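PDB 2I5I: carbohydrate deacetylase, which probably removes acetyl groups from acetylated carbohydrates, a magnesium-dependent step in the breakdown of oligosaccharides. Local coordinates for residues Cys213-Ile218 / Met230-Val236. Residue numbers count along the deposited sequence, not the author numbering.
Sequences CHPAFI and MPRIREV
Cys213 ends strand 208-213; the chain bends at His214 (psi near 60°) and runs on extended from Pro215 to Ile218 across the N-terminal part of helix 231-239. The nearest CA atoms are those of Pro215 and Arg232, 4.7 Å apart. At Met230, a selenomethionine, CB points away, but three m torsions fold the flexible chain back until SE lies 3.9 Å from CG1 of Ile218. Arg232 (m, t, t) extends obliquely past Ala216 toward His214, its long aliphatic stem packing on the loop and its charged end forming a salt bridge with Asp13 through NH1. Its CB touches His214 O at 3.0 Å, the small methyl CB of Ala216 fits against its CD at 3.6 Å, and His214 CB covers one face of its guanidinium. A water joins Arg232 NH1 (2.8 Å) to Pro215 O (2.8 Å). The carbonyl O of Arg232 receives a weak bond from Ala216 N (3.5 Å). Ile233 places CG2 3.6 Å from Ile218 CD1, and its CA makes a CH...O contact with Ala216 O at 3.5 Å. The buried carboxylate of Glu235 suits the backbone NH just past the strand end: OE1 accepts the His214 amide N at 2.7 Å, and OE2, also bonded to Tyr228, shares a water with His214 ND1 (2.7 and 2.8 Å). Compact, branched Val236 sets CG2 3.7 Å from Pro215 CB. The contact lies at the C-terminal edge of a parallel sheet, the usual active-site end of such folds; the side chain of Arg232 lies about 6 Å from that of His130, predicted to bind magnesium. Helix 18-29 packs against Pro215, Ala216 and Phe217, strand 6-11 borders Cys213 and Pro215, and Phe217 and Ile218 meet their counterparts in the second subunit.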
ATOM      1  N   CYS A 213      -1.085 -23.075  18.946  1.00 22.60           N
ATOM      2  CA  CYS A 213      -0.521 -23.923  17.897  1.00 18.99           C
ATOM      3  C   CYS A 213       0.791 -23.326  17.388  1.00 19.49           C
ATOM      4  O   CYS A 213       1.093 -22.192  17.730  1.00 20.57           O
ATOM      5  CB  CYS A 213      -1.506 -24.093  16.744  1.00 20.73           C
ATOM      6  SG  CYS A 213      -2.133 -22.555  16.026  1.00 23.39           S
ATOM      7  N   HIS A 214       1.517 -24.101  16.584  1.00 21.72           N
ATOM      8  CA  HIS A 214       2.807 -23.658  16.088  1.00 19.71           C
ATOM      9  C   HIS A 214       2.979 -23.891  14.578  1.00 21.16           C
ATOM     10  O   HIS A 214       3.882 -24.592  14.106  1.00 25.60           O
ATOM     11  CB  HIS A 214       3.890 -24.369  16.875  1.00 21.42           C
ATOM     12  CG  HIS A 214       3.854 -24.131  18.358  1.00 22.44           C
ATOM     13  ND1 HIS A 214       2.959 -24.754  19.206  1.00 26.10           N
ATOM     14  CD2 HIS A 214       4.628 -23.345  19.136  1.00 25.98           C
ATOM     15  CE1 HIS A 214       3.186 -24.342  20.444  1.00 26.67           C
ATOM     16  NE2 HIS A 214       4.201 -23.484  20.439  1.00 29.50           N
ATOM     17  N   PRO A 215       2.115 -23.294  13.773  1.00 22.21           N
ATOM     18  CA  PRO A 215       2.280 -23.413  12.316  1.00 18.24           C
ATOM     19  C   PRO A 215       3.550 -22.666  11.902  1.00 18.42           C
ATOM     20  O   PRO A 215       3.964 -21.695  12.525  1.00 19.53           O
ATOM     21  CB  PRO A 215       1.068 -22.718  11.736  1.00 21.11           C
ATOM     22  CG  PRO A 215       0.427 -21.948  12.840  1.00 20.81           C
ATOM     23  CD  PRO A 215       0.971 -22.463  14.140  1.00 27.72           C
ATOM     24  N   ALA A 216       4.165 -23.121  10.824  1.00 22.69           N
ATOM     25  CA  ALA A 216       5.327 -22.534  10.198  1.00 18.26           C
ATOM     26  C   ALA A 216       5.568 -23.204   8.839  1.00 20.63           C
ATOM     27  O   ALA A 216       5.105 -24.317   8.647  1.00 18.71           O
ATOM     28  CB  ALA A 216       6.584 -22.697  11.028  1.00 19.11           C
ATOM     29  N   PHE A 217       6.266 -22.475   7.981  1.00 21.86           N
ATOM     30  CA  PHE A 217       7.024 -23.034   6.886  1.00 19.32           C
ATOM     31  C   PHE A 217       8.413 -23.306   7.457  1.00 21.20           C
ATOM     32  O   PHE A 217       8.791 -22.704   8.465  1.00 19.75           O
ATOM     33  CB  PHE A 217       7.086 -22.125   5.664  1.00 17.09           C
ATOM     34  CG  PHE A 217       5.744 -21.795   5.044  1.00 14.76           C
ATOM     35  CD1 PHE A 217       4.658 -22.653   5.036  1.00 15.82           C
ATOM     36  CD2 PHE A 217       5.539 -20.562   4.425  1.00 14.62           C
ATOM     37  CE1 PHE A 217       3.464 -22.292   4.410  1.00 15.54           C
ATOM     38  CE2 PHE A 217       4.369 -20.176   3.821  1.00 17.83           C
ATOM     39  CZ  PHE A 217       3.303 -21.053   3.838  1.00 16.28           C
ATOM     40  N   ILE A 218       9.166 -24.180   6.824  1.00 17.88           N
ATOM     41  CA  ILE A 218      10.518 -24.490   7.286  1.00 18.31           C
ATOM     42  C   ILE A 218      11.565 -23.684   6.513  1.00 25.77           C
ATOM     43  O   ILE A 218      11.520 -23.649   5.273  1.00 17.88           O
ATOM     44  CB  ILE A 218      10.854 -25.987   7.165  1.00 23.81           C
ATOM     45  CG1 ILE A 218       9.880 -26.952   7.832  1.00 28.44           C
ATOM     46  CG2 ILE A 218      12.252 -26.251   7.712  1.00 29.94           C
ATOM     47  CD1 ILE A 218       9.176 -26.413   9.049  1.00 32.95           C
HETATM   48  N   MSE A 230       9.793 -29.985  11.784  1.00 25.32           N
HETATM   49  CA  MSE A 230       8.977 -30.512  10.693  1.00 25.44           C
HETATM   50  C   MSE A 230       7.501 -30.632  11.024  1.00 27.51           C
HETATM   51  O   MSE A 230       6.708 -30.437  10.072  1.00 25.32           O
HETATM   52  CB  MSE A 230       9.548 -31.857  10.238  1.00 25.85           C
HETATM   53  CG  MSE A 230      10.876 -31.854   9.517  1.00 29.24           C
HETATM   54 SE   MSE A 230      11.219 -30.607   8.257  0.75 34.56          SE
HETATM   55  CE  MSE A 230      10.083 -31.089   6.953  1.00 30.02           C
ATOM     56  N   PRO A 231       6.988 -30.925  12.205  1.00 23.21           N
ATOM     57  CA  PRO A 231       5.524 -30.997  12.357  1.00 19.95           C
ATOM     58  C   PRO A 231       4.800 -29.666  12.135  1.00 17.53           C
ATOM     59  O   PRO A 231       3.597 -29.632  11.867  1.00 21.70           O
ATOM     60  CB  PRO A 231       5.332 -31.406  13.824  1.00 28.19           C
ATOM     61  CG  PRO A 231       6.628 -32.076  14.180  1.00 33.64           C
ATOM     62  CD  PRO A 231       7.662 -31.224  13.482  1.00 28.49           C
ATOM     63  N   ARG A 232       5.539 -28.570  12.216  1.00 18.78           N
ATOM     64  CA  ARG A 232       4.872 -27.270  12.078  1.00 21.82           C
ATOM     65  C   ARG A 232       4.251 -27.127  10.694  1.00 20.27           C
ATOM     66  O   ARG A 232       3.244 -26.437  10.518  1.00 21.13           O
ATOM     67  CB  ARG A 232       5.833 -26.133  12.350  1.00 21.14           C
ATOM     68  CG  ARG A 232       6.581 -26.129  13.669  1.00 22.36           C
ATOM     69  CD  ARG A 232       6.996 -24.687  14.005  1.00 25.72           C
ATOM     70  NE  ARG A 232       7.840 -24.692  15.185  1.00 24.03           N
ATOM     71  CZ  ARG A 232       7.952 -23.794  16.133  1.00 24.39           C
ATOM     72  NH1 ARG A 232       7.272 -22.669  16.148  1.00 26.37           N
ATOM     73  NH2 ARG A 232       8.805 -24.041  17.122  1.00 26.21           N
ATOM     74  N   ILE A 233       4.816 -27.795   9.667  1.00 19.36           N
ATOM     75  CA  ILE A 233       4.144 -27.673   8.367  1.00 19.90           C
ATOM     76  C   ILE A 233       2.846 -28.454   8.355  1.00 19.94           C
ATOM     77  O   ILE A 233       1.887 -28.065   7.669  1.00 19.92           O
ATOM     78  CB  ILE A 233       5.061 -28.104   7.207  1.00 18.68           C
ATOM     79  CG1 ILE A 233       5.611 -29.538   7.237  1.00 26.03           C
ATOM     80  CG2 ILE A 233       6.232 -27.134   7.068  1.00 20.13           C
ATOM     81  CD1 ILE A 233       6.173 -29.932   5.869  1.00 21.83           C
ATOM     82  N   ARG A 234       2.791 -29.562   9.129  1.00 20.58           N
ATOM     83  CA  ARG A 234       1.593 -30.387   9.152  1.00 23.25           C
ATOM     84  C   ARG A 234       0.440 -29.605   9.783  1.00 20.43           C
ATOM     85  O   ARG A 234      -0.711 -29.751   9.388  1.00 20.55           O
ATOM     86  CB  ARG A 234       1.782 -31.708   9.904  1.00 28.57           C
ATOM     87  CG  ARG A 234       2.708 -32.717   9.275  1.00 37.48           C
ATOM     88  N   GLU A 235       0.788 -28.779  10.765  1.00 22.83           N
ATOM     89  CA  GLU A 235      -0.170 -27.900  11.430  1.00 24.73           C
ATOM     90  C   GLU A 235      -0.768 -26.906  10.451  1.00 19.77           C
ATOM     91  O   GLU A 235      -1.964 -26.640  10.473  1.00 24.72           O
ATOM     92  CB  GLU A 235       0.493 -27.151  12.595  1.00 21.87           C
ATOM     93  CG  GLU A 235       1.050 -28.052  13.691  1.00 28.67           C
ATOM     94  CD  GLU A 235       1.306 -27.311  14.999  1.00 25.62           C
ATOM     95  OE1 GLU A 235       0.653 -26.284  15.247  1.00 25.08           O
ATOM     96  OE2 GLU A 235       2.174 -27.785  15.762  1.00 24.84           O
ATOM     97  N   VAL A 236       0.094 -26.321   9.593  1.00 25.19           N
ATOM     98  CA  VAL A 236      -0.459 -25.430   8.577  1.00 21.00           C
ATOM     99  C   VAL A 236      -1.500 -26.180   7.756  1.00 14.40           C
ATOM    100  O   VAL A 236      -2.591 -25.687   7.461  1.00 20.25           O
ATOM    101  CB  VAL A 236       0.594 -24.876   7.609  1.00 26.38           C
ATOM    102  CG1 VAL A 236      -0.104 -23.979   6.589  1.00 27.47           C
ATOM    103  CG2 VAL A 236       1.674 -24.102   8.340  1.00 20.36           C
TER
HETATM  104  O   HOH W   1       1.758 -27.158  18.330  1.00 24.98           O
HETATM  105  O   HOH W   2       4.984 -21.384  15.065  1.00 24.72           O